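Local coordinates for protein acyl-coenzyme A oxidase 3 (Yarrowia lipolytica, PDB 5YS9) that oxidises acyl-CoA esters to (2E)-enoyl-CoA with FAD as cofactor, passing the electrons to oxygen to give hydrogen peroxide in peroxisomal fatty acid beta-oxidation, at residues M41-H46 with S573-V578; A369-I374 with Y567-A572; I374-T379 with V399-L404; K505-L510 with L585-T590. All coordinates share one frame; numbering follows the deposited sequence.

Contact 1 (M41-H46 with S573-V578)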
loop_
_atom_site.group_PDB
_atom_site.type_symbol
_atom_site.label_atom_id
_atom_site.label_comp_id
_atom_site.label_asym_id
_atom_site.label_seq_id
_atom_site.Cartn_x
_atom_site.Cartn_y
_atom_site.Cartn_z
ATOM N N MET A 41 -20.672 9.811 21.928
ATOM C CA MET A 41 -20.137 9.030 20.826
ATOM C C MET A 41 -18.842 8.290 21.252
ATOM O O MET A 41 -18.639 7.138 20.902
ATOM C CB MET A 41 -19.906 9.950 19.619
ATOM C CG MET A 41 -19.681 9.233 18.305
ATOM S SD MET A 41 -21.087 8.197 17.921
ATOM C CE MET A 41 -21.968 9.218 16.746
ATOM N N THR A 42 -18.013 8.943 22.058
ATOM C CA THR A 42 -16.831 8.342 22.621
ATOM C C THR A 42 -17.184 7.187 23.559
ATOM O O THR A 42 -16.490 6.152 23.539
ATOM C CB THR A 42 -15.969 9.381 23.361
ATOM O OG1 THR A 42 -15.829 10.545 22.540
ATOM C CG2 THR A 42 -14.629 8.833 23.645
ATOM N N GLU A 43 -18.250 7.344 24.355
ATOM C CA GLU A 43 -18.787 6.214 25.196
ATOM C C GLU A 43 -19.275 5.001 24.389
ATOM O O GLU A 43 -19.004 3.846 24.756
ATOM C CB GLU A 43 -19.900 6.681 26.151
ATOM C CG GLU A 43 -19.372 7.247 27.469
ATOM C CD GLU A 43 -20.414 8.020 28.243
ATOM O OE1 GLU A 43 -20.015 8.992 28.938
ATOM O OE2 GLU A 43 -21.614 7.661 28.127
ATOM N N PHE A 44 -19.962 5.247 23.281
ATOM C CA PHE A 44 -20.303 4.144 22.410
ATOM C C PHE A 44 -19.062 3.404 21.852
ATOM O O PHE A 44 -19.041 2.197 21.835
ATOM C CB PHE A 44 -21.205 4.608 21.270
ATOM C CG PHE A 44 -21.535 3.512 20.293
ATOM C CD1 PHE A 44 -22.367 2.480 20.665
ATOM C CD2 PHE A 44 -20.942 3.473 19.034
ATOM C CE1 PHE A 44 -22.649 1.460 19.779
ATOM C CE2 PHE A 44 -21.227 2.460 18.147
ATOM C CZ PHE A 44 -22.085 1.448 18.523
ATOM N N LEU A 45 -18.047 4.128 21.381
ATOM C CA LEU A 45 -16.854 3.479 20.808
ATOM C C LEU A 45 -16.111 2.629 21.801
ATOM O O LEU A 45 -15.616 1.563 21.447
ATOM C CB LEU A 45 -15.903 4.500 20.198
ATOM C CG LEU A 45 -16.410 5.099 18.902
ATOM C CD1 LEU A 45 -15.665 6.375 18.554
ATOM C CD2 LEU A 45 -16.295 4.086 17.782
ATOM N N HIS A 46 -16.028 3.090 23.040
ATOM C CA HIS A 46 -15.225 2.404 24.045
ATOM C C HIS A 46 -16.060 1.694 25.123
ATOM O O HIS A 46 -15.507 1.303 26.145
ATOM C CB HIS A 46 -14.289 3.414 24.669
ATOM C CG HIS A 46 -13.282 3.931 23.712
ATOM N ND1 HIS A 46 -12.277 3.133 23.204
ATOM C CD2 HIS A 46 -13.129 5.154 23.144
ATOM C CE1 HIS A 46 -11.515 3.858 22.409
ATOM N NE2 HIS A 46 -12.025 5.076 22.336
ATOM N N SER A 573 -26.268 -0.916 22.832
ATOM C CA SER A 573 -25.521 -0.000 23.730
ATOM C C SER A 573 -25.527 1.503 23.420
ATOM O O SER A 573 -24.997 2.278 24.195
ATOM C CB SER A 573 -24.064 -0.452 23.806
ATOM O OG SER A 573 -23.439 -0.239 22.556
ATOM N N ALA A 574 -26.120 1.916 22.315
ATOM C CA ALA A 574 -26.109 3.321 21.918
ATOM C C ALA A 574 -27.208 4.172 22.595
ATOM O O ALA A 574 -28.429 3.929 22.428
ATOM C CB ALA A 574 -26.240 3.407 20.402
ATOM N N LYS A 575 -26.776 5.202 23.322
ATOM C CA LYS A 575 -27.693 6.209 23.864
ATOM C C LYS A 575 -28.495 6.890 22.752
ATOM O O LYS A 575 -28.047 6.973 21.605
ATOM C CB LYS A 575 -26.929 7.261 24.659
ATOM C CG LYS A 575 -26.451 6.776 25.992
ATOM C CD LYS A 575 -25.636 7.856 26.641
ATOM C CE LYS A 575 -25.258 7.410 28.038
ATOM N NZ LYS A 575 -24.496 8.461 28.772
ATOM N N ALA A 576 -29.664 7.400 23.120
ATOM C CA ALA A 576 -30.639 7.877 22.157
ATOM C C ALA A 576 -30.106 9.034 21.329
ATOM O O ALA A 576 -30.455 9.101 20.147
ATOM C CB ALA A 576 -31.958 8.278 22.851
ATOM N N ASP A 577 -29.303 9.930 21.929
ATOM C CA ASP A 577 -28.862 11.166 21.234
ATOM C C ASP A 577 -27.818 10.933 20.109
ATOM O O ASP A 577 -27.724 11.737 19.153
ATOM C CB ASP A 577 -28.450 12.305 22.193
ATOM C CG ASP A 577 -27.393 11.910 23.205
ATOM O OD1 ASP A 577 -26.574 10.997 22.969
ATOM O OD2 ASP A 577 -27.384 12.547 24.274
ATOM N N VAL A 578 -27.112 9.805 20.185
ATOM C CA VAL A 578 -26.171 9.427 19.148
ATOM C C VAL A 578 -26.734 8.410 18.177
ATOM O O VAL A 578 -26.247 8.341 17.053
ATOM C CB VAL A 578 -24.830 8.922 19.725
ATOM C CG1 VAL A 578 -24.006 10.094 20.244
ATOM C CG2 VAL A 578 -25.013 7.869 20.814
#
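The ring of Phe44 meets the loop 573-578 along its CD1-CE1 side: Ser573 OG sits at the ring edge, near its plane, 3.3 Å from Phe44 CE1, and Ala574 CB approaches obliquely, 4.0 Å from Phe44 CD1. In the acyl-CoA oxidase fold this joins helix 38-46 of the N-terminal region to the connection between helices 547-573 and 579-596 of the C-terminal helical region. The ring is directed there by its first torsion, which sets CG anti to the backbone N (chi1 177°). Ser573 OG does not rely on the ring for a polar partner; it is hydrogen-bonded to Arg569 O, four residues earlier. Leu582 of helix 579-596 and Met367 of helix 349-385 also pack on Phe44.

One turn earlier, Met41 reaches Val578. Its chain bends at chi2 and chi3, and the terminal CE comes within 4.1 Å of Val578 CB, the two side chains crossing obliquely. Val578 CG1 also lies 3.7 Å from Met41 N, so this branch packs on the helix backbone as well as on the thioether.

A salt bridge adds a charged link. Lys575, extended beyond CG, crosses Glu43 obliquely and ties the loop to the helix. Its NZ donates to Glu43 OE2 over 3.1 Å, reaching the syn lone pair, on the side of the other carboxylate oxygen.

Contact 2 (A369-I374 with Y567-A572)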
loop_
_atom_site.group_PDB
_atom_site.type_symbol
_atom_site.label_atom_id
_atom_site.label_comp_id
_atom_site.label_asym_id
_atom_site.label_seq_id
_atom_site.Cartn_x
_atom_site.Cartn_y
_atom_site.Cartn_z
ATOM N N ALA A 369 -14.642 -6.042 17.119
ATOM C CA ALA A 369 -13.810 -6.370 18.263
ATOM C C ALA A 369 -14.587 -6.503 19.570
ATOM O O ALA A 369 -14.269 -7.359 20.378
ATOM C CB ALA A 369 -12.712 -5.317 18.436
ATOM N N ASP A 370 -15.525 -5.599 19.797
ATOM C CA ASP A 370 -16.320 -5.551 21.025
ATOM C C ASP A 370 -17.301 -6.698 21.024
ATOM O O ASP A 370 -17.372 -7.414 22.001
ATOM C CB ASP A 370 -17.063 -4.209 21.170
ATOM C CG ASP A 370 -16.132 -3.020 21.559
ATOM O OD1 ASP A 370 -14.900 -3.186 21.733
ATOM O OD2 ASP A 370 -16.636 -1.885 21.701
ATOM N N GLN A 371 -18.037 -6.893 19.921
ATOM C CA GLN A 371 -18.978 -7.996 19.793
ATOM C C GLN A 371 -18.302 -9.347 19.992
ATOM O O GLN A 371 -18.884 -10.273 20.595
ATOM C CB GLN A 371 -19.672 -7.937 18.450
ATOM C CG GLN A 371 -20.739 -9.025 18.163
ATOM C CD GLN A 371 -22.124 -8.752 18.772
ATOM O OE1 GLN A 371 -23.130 -8.871 18.068
ATOM N NE2 GLN A 371 -22.188 -8.386 20.066
ATOM N N SER A 372 -17.073 -9.478 19.505
ATOM C CA SER A 372 -16.336 -10.734 19.653
ATOM C C SER A 372 -15.903 -11.006 21.078
ATOM O O SER A 372 -15.954 -12.163 21.534
ATOM C CB SER A 372 -15.114 -10.762 18.760
ATOM O OG SER A 372 -15.508 -10.906 17.431
ATOM N N GLN A 373 -15.429 -9.963 21.760
ATOM C CA GLN A 373 -14.988 -10.087 23.157
ATOM C C GLN A 373 -16.186 -10.382 24.078
ATOM O O GLN A 373 -16.067 -11.172 25.013
ATOM C CB GLN A 373 -14.213 -8.840 23.620
ATOM C CG GLN A 373 -13.660 -8.874 25.052
ATOM C CD GLN A 373 -12.628 -9.992 25.339
ATOM O OE1 GLN A 373 -11.767 -10.334 24.505
ATOM N NE2 GLN A 373 -12.701 -10.545 26.550
ATOM N N ILE A 374 -17.318 -9.750 23.794
ATOM C CA ILE A 374 -18.554 -9.947 24.540
ATOM C C ILE A 374 -19.128 -11.346 24.264
ATOM O O ILE A 374 -19.403 -12.061 25.206
ATOM C CB ILE A 374 -19.609 -8.857 24.219
ATOM C CG1 ILE A 374 -19.115 -7.449 24.636
ATOM C CG2 ILE A 374 -20.938 -9.168 24.905
ATOM C CD1 ILE A 374 -19.752 -6.326 23.829
ATOM N N TYR A 567 -24.702 -3.089 13.684
ATOM C CA TYR A 567 -26.131 -2.925 14.063
ATOM C C TYR A 567 -26.476 -3.452 15.466
ATOM O O TYR A 567 -27.115 -2.746 16.260
ATOM C CB TYR A 567 -27.022 -3.553 12.991
ATOM C CG TYR A 567 -27.046 -2.773 11.681
ATOM C CD1 TYR A 567 -27.339 -1.410 11.660
ATOM C CD2 TYR A 567 -26.794 -3.399 10.444
ATOM C CE1 TYR A 567 -27.386 -0.695 10.462
ATOM C CE2 TYR A 567 -26.844 -2.686 9.232
ATOM C CZ TYR A 567 -27.134 -1.336 9.259
ATOM O OH TYR A 567 -27.218 -0.617 8.094
ATOM N N GLU A 568 -25.977 -4.655 15.781
ATOM C CA GLU A 568 -26.199 -5.291 17.097
ATOM C C GLU A 568 -25.698 -4.441 18.236
ATOM O O GLU A 568 -26.333 -4.377 19.283
ATOM C CB GLU A 568 -25.567 -6.709 17.193
ATOM C CG GLU A 568 -26.565 -7.882 17.187
ATOM C CD GLU A 568 -26.232 -9.024 16.201
ATOM O OE1 GLU A 568 -27.011 -9.184 15.221
ATOM O OE2 GLU A 568 -25.222 -9.768 16.397
ATOM N N ARG A 569 -24.549 -3.804 18.053
ATOM C CA ARG A 569 -23.926 -3.005 19.124
ATOM C C ARG A 569 -24.646 -1.668 19.281
ATOM O O ARG A 569 -24.721 -1.145 20.385
ATOM C CB ARG A 569 -22.410 -2.767 18.877
ATOM C CG ARG A 569 -21.486 -3.998 18.927
ATOM C CD ARG A 569 -21.342 -4.690 20.290
ATOM N NE ARG A 569 -21.234 -3.759 21.416
ATOM C CZ ARG A 569 -21.947 -3.806 22.548
ATOM N NH1 ARG A 569 -22.837 -4.767 22.793
ATOM N NH2 ARG A 569 -21.745 -2.872 23.467
ATOM N N ILE A 570 -25.166 -1.126 18.180
ATOM C CA ILE A 570 -25.990 0.101 18.208
ATOM C C ILE A 570 -27.282 -0.160 18.985
ATOM O O ILE A 570 -27.603 0.581 19.911
ATOM C CB ILE A 570 -26.314 0.626 16.779
ATOM C CG1 ILE A 570 -25.032 1.131 16.087
ATOM C CG2 ILE A 570 -27.337 1.754 16.845
ATOM C CD1 ILE A 570 -25.109 1.301 14.570
ATOM N N ASN A 571 -28.007 -1.203 18.579
ATOM C CA ASN A 571 -29.226 -1.615 19.245
ATOM C C ASN A 571 -28.927 -1.872 20.715
ATOM O O ASN A 571 -29.620 -1.367 21.561
ATOM C CB ASN A 571 -29.818 -2.869 18.599
ATOM C CG ASN A 571 -31.164 -3.266 19.218
ATOM O OD1 ASN A 571 -31.319 -4.365 19.800
ATOM N ND2 ASN A 571 -32.154 -2.369 19.105
ATOM N N ALA A 572 -27.856 -2.590 21.024
ATOM C CA ALA A 572 -27.575 -2.968 22.414
ATOM C C ALA A 572 -27.089 -1.846 23.321
ATOM O O ALA A 572 -27.436 -1.851 24.483
ATOM C CB ALA A 572 -26.564 -4.108 22.464
HETATM O O HOH W 1 -19.592 -1.061 22.122
#
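Helices 349-385 and 547-573, two members of the all-helical C-terminal part of the acyl-CoA oxidase fold, cross here at 76° between their N-to-C directions. Their axes approach to 10.3 Å, and long side chains bridge much of the interval. Along 567-572, Tyr567 comes first and packs on helix 579-596.

Glu568, an exposed residue, follows. Its bent side chain crosses that of Gln371 at about a right angle, and the carboxylate and amide planes stand 38° apart. The amide end of Gln371 lies close to this carboxylate, brought there by a CG anti to the backbone N and a bend at chi2 (81°).

Arg569, next in sequence, makes the largest contribution. Bends at chi2 and chi3 fold the chain, and its CD packs 4.1 Å from Gln371 CB. Ile374 meets the guanidinium tip to tip, its CD1 placed over the centre of one face, 3.6 Å from Arg569 CZ. Thus the flat cation rests on a methyl group while a water lies at its edge, in the plane.

That water joins the two helices, accepting from Arg569 NH2 at 3.1 Å. The carboxylate of Asp370 is held by a salt bridge from its OD1 to Lys366. At its other oxygen, the water donates to Asp370 OD2, 3.1 Å away.

Contact 3 (I374-T379 with V399-L404)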
loop_
_atom_site.group_PDB
_atom_site.type_symbol
_atom_site.label_atom_id
_atom_site.label_comp_id
_atom_site.label_asym_id
_atom_site.label_seq_id
_atom_site.Cartn_x
_atom_site.Cartn_y
_atom_site.Cartn_z
ATOM N N ILE A 374 -17.318 -9.750 23.794
ATOM C CA ILE A 374 -18.554 -9.947 24.540
ATOM C C ILE A 374 -19.128 -11.346 24.264
ATOM O O ILE A 374 -19.403 -12.061 25.206
ATOM C CB ILE A 374 -19.609 -8.857 24.219
ATOM C CG1 ILE A 374 -19.115 -7.449 24.636
ATOM C CG2 ILE A 374 -20.938 -9.168 24.905
ATOM C CD1 ILE A 374 -19.752 -6.326 23.829
ATOM N N GLN A 375 -19.256 -11.761 23.001
ATOM C CA GLN A 375 -19.741 -13.127 22.727
ATOM C C GLN A 375 -18.823 -14.172 23.379
ATOM O O GLN A 375 -19.307 -15.085 24.056
ATOM C CB GLN A 375 -19.962 -13.405 21.242
ATOM C CG GLN A 375 -21.382 -13.084 20.811
ATOM C CD GLN A 375 -21.541 -12.990 19.303
ATOM O OE1 GLN A 375 -20.933 -13.758 18.548
ATOM N NE2 GLN A 375 -22.349 -12.039 18.853
ATOM N N TYR A 376 -17.511 -13.998 23.240
ATOM C CA TYR A 376 -16.581 -14.842 23.964
ATOM C C TYR A 376 -16.815 -14.849 25.497
ATOM O O TYR A 376 -16.785 -15.909 26.095
ATOM C CB TYR A 376 -15.132 -14.486 23.627
ATOM C CG TYR A 376 -14.130 -15.238 24.476
ATOM C CD1 TYR A 376 -13.740 -16.539 24.153
ATOM C CD2 TYR A 376 -13.610 -14.667 25.640
ATOM C CE1 TYR A 376 -12.837 -17.232 24.954
ATOM C CE2 TYR A 376 -12.714 -15.348 26.451
ATOM C CZ TYR A 376 -12.325 -16.624 26.107
ATOM O OH TYR A 376 -11.436 -17.295 26.922
ATOM N N ASP A 377 -17.042 -13.695 26.131
ATOM C CA ASP A 377 -17.241 -13.656 27.602
ATOM C C ASP A 377 -18.527 -14.373 28.055
ATOM O O ASP A 377 -18.483 -15.150 29.001
ATOM C CB ASP A 377 -17.168 -12.222 28.176
ATOM C CG ASP A 377 -15.761 -11.612 28.062
ATOM O OD1 ASP A 377 -14.774 -12.338 27.843
ATOM O OD2 ASP A 377 -15.628 -10.393 28.162
ATOM N N GLN A 378 -19.638 -14.157 27.355
ATOM C CA GLN A 378 -20.918 -14.802 27.725
ATOM C C GLN A 378 -20.835 -16.333 27.498
ATOM O O GLN A 378 -21.460 -17.106 28.226
ATOM C CB GLN A 378 -22.181 -14.186 27.033
ATOM C CG GLN A 378 -21.950 -13.420 25.753
ATOM C CD GLN A 378 -23.110 -12.569 25.271
ATOM O OE1 GLN A 378 -23.578 -11.685 26.001
ATOM N NE2 GLN A 378 -23.508 -12.753 23.990
ATOM N N THR A 379 -20.040 -16.753 26.512
ATOM C CA THR A 379 -19.891 -18.149 26.176
ATOM C C THR A 379 -19.001 -18.851 27.195
ATOM O O THR A 379 -19.261 -19.994 27.533
ATOM C CB THR A 379 -19.391 -18.287 24.730
ATOM O OG1 THR A 379 -20.399 -17.763 23.876
ATOM C CG2 THR A 379 -19.144 -19.719 24.340
ATOM N N VAL A 399 -19.588 -25.359 20.257
ATOM C CA VAL A 399 -19.604 -24.938 18.852
ATOM C C VAL A 399 -19.710 -23.420 18.723
ATOM O O VAL A 399 -19.246 -22.862 17.735
ATOM C CB VAL A 399 -20.715 -25.562 17.967
ATOM C CG1 VAL A 399 -20.461 -27.035 17.735
ATOM C CG2 VAL A 399 -22.086 -25.295 18.554
ATOM N N ASP A 400 -20.362 -22.768 19.684
ATOM C CA ASP A 400 -20.360 -21.310 19.729
ATOM C C ASP A 400 -18.922 -20.827 19.859
ATOM O O ASP A 400 -18.467 -20.017 19.059
ATOM C CB ASP A 400 -21.263 -20.781 20.849
ATOM C CG ASP A 400 -22.754 -20.844 20.483
ATOM O OD1 ASP A 400 -23.049 -21.357 19.383
ATOM O OD2 ASP A 400 -23.617 -20.374 21.273
ATOM N N LEU A 401 -18.196 -21.390 20.815
ATOM C CA LEU A 401 -16.774 -21.127 20.942
ATOM C C LEU A 401 -15.943 -21.527 19.685
ATOM O O LEU A 401 -15.126 -20.730 19.188
ATOM C CB LEU A 401 -16.212 -21.793 22.202
ATOM C CG LEU A 401 -15.020 -21.012 22.774
ATOM C CD1 LEU A 401 -15.573 -19.815 23.540
ATOM C CD2 LEU A 401 -14.089 -21.863 23.648
ATOM N N LYS A 402 -16.146 -22.731 19.165
ATOM C CA LYS A 402 -15.441 -23.120 17.942
ATOM C C LYS A 402 -15.675 -22.063 16.828
ATOM O O LYS A 402 -14.719 -21.614 16.207
ATOM C CB LYS A 402 -15.787 -24.557 17.484
ATOM C CG LYS A 402 -15.080 -25.683 18.263
ATOM C CD LYS A 402 -13.688 -26.012 17.697
ATOM C CE LYS A 402 -12.927 -27.077 18.490
ATOM N NZ LYS A 402 -12.112 -26.486 19.594
ATOM N N GLU A 403 -16.916 -21.626 16.616
ATOM C CA GLU A 403 -17.216 -20.764 15.477
ATOM C C GLU A 403 -16.722 -19.337 15.684
ATOM O O GLU A 403 -16.333 -18.673 14.728
ATOM C CB GLU A 403 -18.698 -20.826 15.092
ATOM C CG GLU A 403 -19.191 -22.215 14.645
ATOM C CD GLU A 403 -18.649 -22.731 13.309
ATOM O OE1 GLU A 403 -17.841 -22.046 12.632
ATOM O OE2 GLU A 403 -19.042 -23.864 12.936
ATOM N N LEU A 404 -16.699 -18.915 16.948
ATOM C CA LEU A 404 -15.945 -17.735 17.392
ATOM C C LEU A 404 -14.451 -17.793 17.027
ATOM O O LEU A 404 -14.024 -16.832 16.452
ATOM C CB LEU A 404 -16.132 -17.434 18.877
ATOM C CG LEU A 404 -16.979 -16.216 19.271
ATOM C CD1 LEU A 404 -16.260 -14.908 18.986
ATOM C CD2 LEU A 404 -18.338 -16.215 18.584
#
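Two consecutive long helices of the C-alpha1 region, 349-385 and 391-428, form an antiparallel helical hairpin, and this contact lies near its turn. Over the segments 374-379 and 399-404 the axes come within 10.1 Å, with a signed crossing angle of -155°. Thr379 and Leu401 have the nearest CA atoms of the pair.

Leu401 reaches across with its CD1 branch. This methyl lies 3.7 Å from Thr379 CG2 and 3.8 Å from Tyr376 CD1, so it touches both residues, which are three positions apart on the facing helix. The tyrosine ring is met obliquely along its CD1-CE1 side.

The rotamer of Thr379 divides its two branches. CG2 is anti to the backbone N and turns to the opposite helix, where it also lies 4.2 Å from Asp400 CB. OG1 instead donates to Gln375 O, 2.9 Å away and above the carbonyl plane, and the same oxygen accepts from Thr379 N. An alanine here would lose both the methyl that meets Leu401 and the hydroxyl that grips Gln375 O, and would probably loosen the packing between the helices.

One turn before Thr379, Gln375 crosses Leu404 at about a right angle, its OE1 3.6 Å from Leu404 CD2. Asp400 directs OD1 elsewhere, to the backbone N of Ser484.

No hydrogen bond joins the two segments. Their association therefore rests largely on van der Waals packing of methyl groups, an aromatic ring and side-chain stems, with the threonine hydroxyl satisfied inside its own helix.

Contact 4 (K505-L510 with L585-T590)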
loop_
_atom_site.group_PDB
_atom_site.type_symbol
_atom_site.label_atom_id
_atom_site.label_comp_id
_atom_site.label_asym_id
_atom_site.label_seq_id
_atom_site.Cartn_x
_atom_site.Cartn_y
_atom_site.Cartn_z
ATOM N N LYS A 505 -33.372 1.347 3.406
ATOM C CA LYS A 505 -32.913 2.097 4.562
ATOM C C LYS A 505 -33.112 1.316 5.855
ATOM O O LYS A 505 -32.652 1.738 6.921
ATOM C CB LYS A 505 -33.615 3.453 4.632
ATOM C CG LYS A 505 -33.320 4.386 3.455
ATOM C CD LYS A 505 -34.286 5.583 3.379
ATOM C CE LYS A 505 -35.521 5.329 2.497
ATOM N NZ LYS A 505 -35.736 6.440 1.517
ATOM N N ASP A 506 -33.759 0.164 5.770
ATOM C CA ASP A 506 -34.069 -0.625 6.954
ATOM C C ASP A 506 -32.885 -1.557 7.249
ATOM O O ASP A 506 -32.610 -2.477 6.484
ATOM C CB ASP A 506 -35.339 -1.442 6.670
ATOM C CG ASP A 506 -35.837 -2.274 7.860
ATOM O OD1 ASP A 506 -35.117 -2.527 8.867
ATOM O OD2 ASP A 506 -37.010 -2.702 7.753
ATOM N N PRO A 507 -32.222 -1.378 8.391
ATOM C CA PRO A 507 -31.188 -2.341 8.778
ATOM C C PRO A 507 -31.578 -3.836 8.712
ATOM O O PRO A 507 -30.742 -4.658 8.318
ATOM C CB PRO A 507 -30.846 -1.926 10.217
ATOM C CG PRO A 507 -31.217 -0.492 10.290
ATOM C CD PRO A 507 -32.448 -0.380 9.450
ATOM N N LYS A 508 -32.818 -4.196 9.048
ATOM C CA LYS A 508 -33.209 -5.613 9.015
ATOM C C LYS A 508 -33.152 -6.216 7.626
ATOM O O LYS A 508 -32.939 -7.429 7.466
ATOM C CB LYS A 508 -34.560 -5.860 9.691
ATOM C CG LYS A 508 -34.490 -5.599 11.195
ATOM C CD LYS A 508 -35.584 -6.340 11.950
ATOM C CE LYS A 508 -35.988 -5.604 13.224
ATOM N NZ LYS A 508 -37.005 -4.557 12.897
ATOM N N VAL A 509 -33.300 -5.368 6.626
ATOM C CA VAL A 509 -33.356 -5.814 5.240
ATOM C C VAL A 509 -31.932 -6.032 4.724
ATOM O O VAL A 509 -31.582 -7.107 4.197
ATOM C CB VAL A 509 -34.123 -4.778 4.399
ATOM C CG1 VAL A 509 -34.076 -5.122 2.920
ATOM C CG2 VAL A 509 -35.570 -4.670 4.913
ATOM N N LEU A 510 -31.120 -4.996 4.915
ATOM C CA LEU A 510 -29.705 -5.017 4.575
ATOM C C LEU A 510 -28.975 -6.162 5.322
ATOM O O LEU A 510 -28.102 -6.827 4.745
ATOM C CB LEU A 510 -29.066 -3.657 4.880
ATOM C CG LEU A 510 -29.670 -2.361 4.301
ATOM C CD1 LEU A 510 -28.895 -1.164 4.836
ATOM C CD2 LEU A 510 -29.700 -2.350 2.781
ATOM N N LEU A 585 -24.127 6.197 9.914
ATOM C CA LEU A 585 -22.819 5.582 9.653
ATOM C C LEU A 585 -22.969 4.152 9.179
ATOM O O LEU A 585 -22.393 3.788 8.148
ATOM C CB LEU A 585 -21.922 5.546 10.903
ATOM C CG LEU A 585 -20.827 6.591 11.084
ATOM C CD1 LEU A 585 -19.863 6.107 12.168
ATOM C CD2 LEU A 585 -20.068 6.877 9.788
ATOM N N ALA A 586 -23.728 3.363 9.961
ATOM C CA ALA A 586 -23.921 1.916 9.703
ATOM C C ALA A 586 -24.538 1.657 8.323
ATOM O O ALA A 586 -24.055 0.821 7.555
ATOM C CB ALA A 586 -24.759 1.278 10.801
ATOM N N ASN A 587 -25.559 2.428 7.989
ATOM C CA ASN A 587 -26.193 2.315 6.655
ATOM C C ASN A 587 -25.257 2.619 5.541
ATOM O O ASN A 587 -25.300 1.931 4.532
ATOM C CB ASN A 587 -27.435 3.200 6.533
ATOM C CG ASN A 587 -28.632 2.625 7.270
ATOM O OD1 ASN A 587 -28.521 1.676 8.059
ATOM N ND2 ASN A 587 -29.783 3.178 6.987
ATOM N N LEU A 588 -24.395 3.626 5.731
ATOM C CA LEU A 588 -23.372 3.984 4.720
ATOM C C LEU A 588 -22.413 2.823 4.572
ATOM O O LEU A 588 -22.206 2.332 3.467
ATOM C CB LEU A 588 -22.628 5.270 5.086
ATOM C CG LEU A 588 -21.572 5.791 4.100
ATOM C CD1 LEU A 588 -22.050 5.874 2.622
ATOM C CD2 LEU A 588 -21.076 7.142 4.582
ATOM N N PHE A 589 -21.898 2.317 5.693
ATOM C CA PHE A 589 -21.042 1.147 5.628
ATOM C C PHE A 589 -21.703 0.050 4.787
ATOM O O PHE A 589 -21.128 -0.437 3.797
ATOM C CB PHE A 589 -20.682 0.634 7.031
ATOM C CG PHE A 589 -19.862 -0.611 7.011
ATOM C CD1 PHE A 589 -18.591 -0.610 6.436
ATOM C CD2 PHE A 589 -20.374 -1.815 7.502
ATOM C CE1 PHE A 589 -17.839 -1.792 6.372
ATOM C CE2 PHE A 589 -19.615 -2.986 7.458
ATOM C CZ PHE A 589 -18.346 -2.969 6.904
ATOM N N THR A 590 -22.927 -0.282 5.161
ATOM C CA THR A 590 -23.552 -1.474 4.699
ATOM C C THR A 590 -23.961 -1.338 3.222
ATOM O O THR A 590 -23.769 -2.277 2.417
ATOM C CB THR A 590 -24.737 -1.858 5.614
ATOM O OG1 THR A 590 -24.272 -2.153 6.944
ATOM C CG2 THR A 590 -25.460 -3.072 5.070
#
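The hydrogen bonds come first. Asn587, on helix 579-596, reaches over to the residues that lead into helix 507-534, its ND2 donating to Lys505 O over 3.2 Å. The bond is bent, with an N-H...O angle of 142°, and the donor stands above the carbonyl plane. Both ends of the amide have further partners: OD1 is bonded to Tyr567 OH and ND2 also to Tyr622 OH. An alanine here would remove the amide and with it the bonds to Lys505 O and both tyrosine hydroxyls, and would probably weaken the hold on the start of helix 507-534.

Other bonds lie within each segment. Asp506 is the N-cap of helix 507-534, its OD1 accepting from Lys508 N at 2.8 Å from above the carboxylate plane. On the other helix Thr590 OG1 donates to Ala586 O, 3.0 Å away, an oxygen that Thr590 N also uses.

In apolar packing, Thr590 CG2 lies 3.7 Å from Leu510 CB and 3.9 Å from Leu510 CD1, the side chains crossing obliquely. Pro507 CG makes a van der Waals contact, 4.1 Å from Asn587 OD1, and the proline also packs on Tyr567.

In this C-terminal bundle of the oxidase, a buried amide thus has both its oxygen and its nitrogen engaged, which is consistent with a fixed orientation that joins the start of helix 507-534 to helices 579-596, 547-573 and 609-628.

In the fold
Along the chain, contact 1 spans about three quarters of the sequence, and the segments of contacts 2 and 3 fall between its ends; those of contact 4 alternate with the segments of contacts 1 and 2. Contacts 2 and 3 have centres about 13 Å apart and share Ile374 on helix 349-385. Contacts 1 and 2, centres about 12 Å apart, touch where Phe44 packs on Arg569 O and Ile570. Contact 4, its centre about 15 Å from that of contact 2, meets it through Tyr567, while contacts 3 and 4 remain separate. Contact 2 thus adjoins both 1 and 4, lying between helices of the C-alpha1 and C-terminal regions, with contact 1 adding helix 38-46.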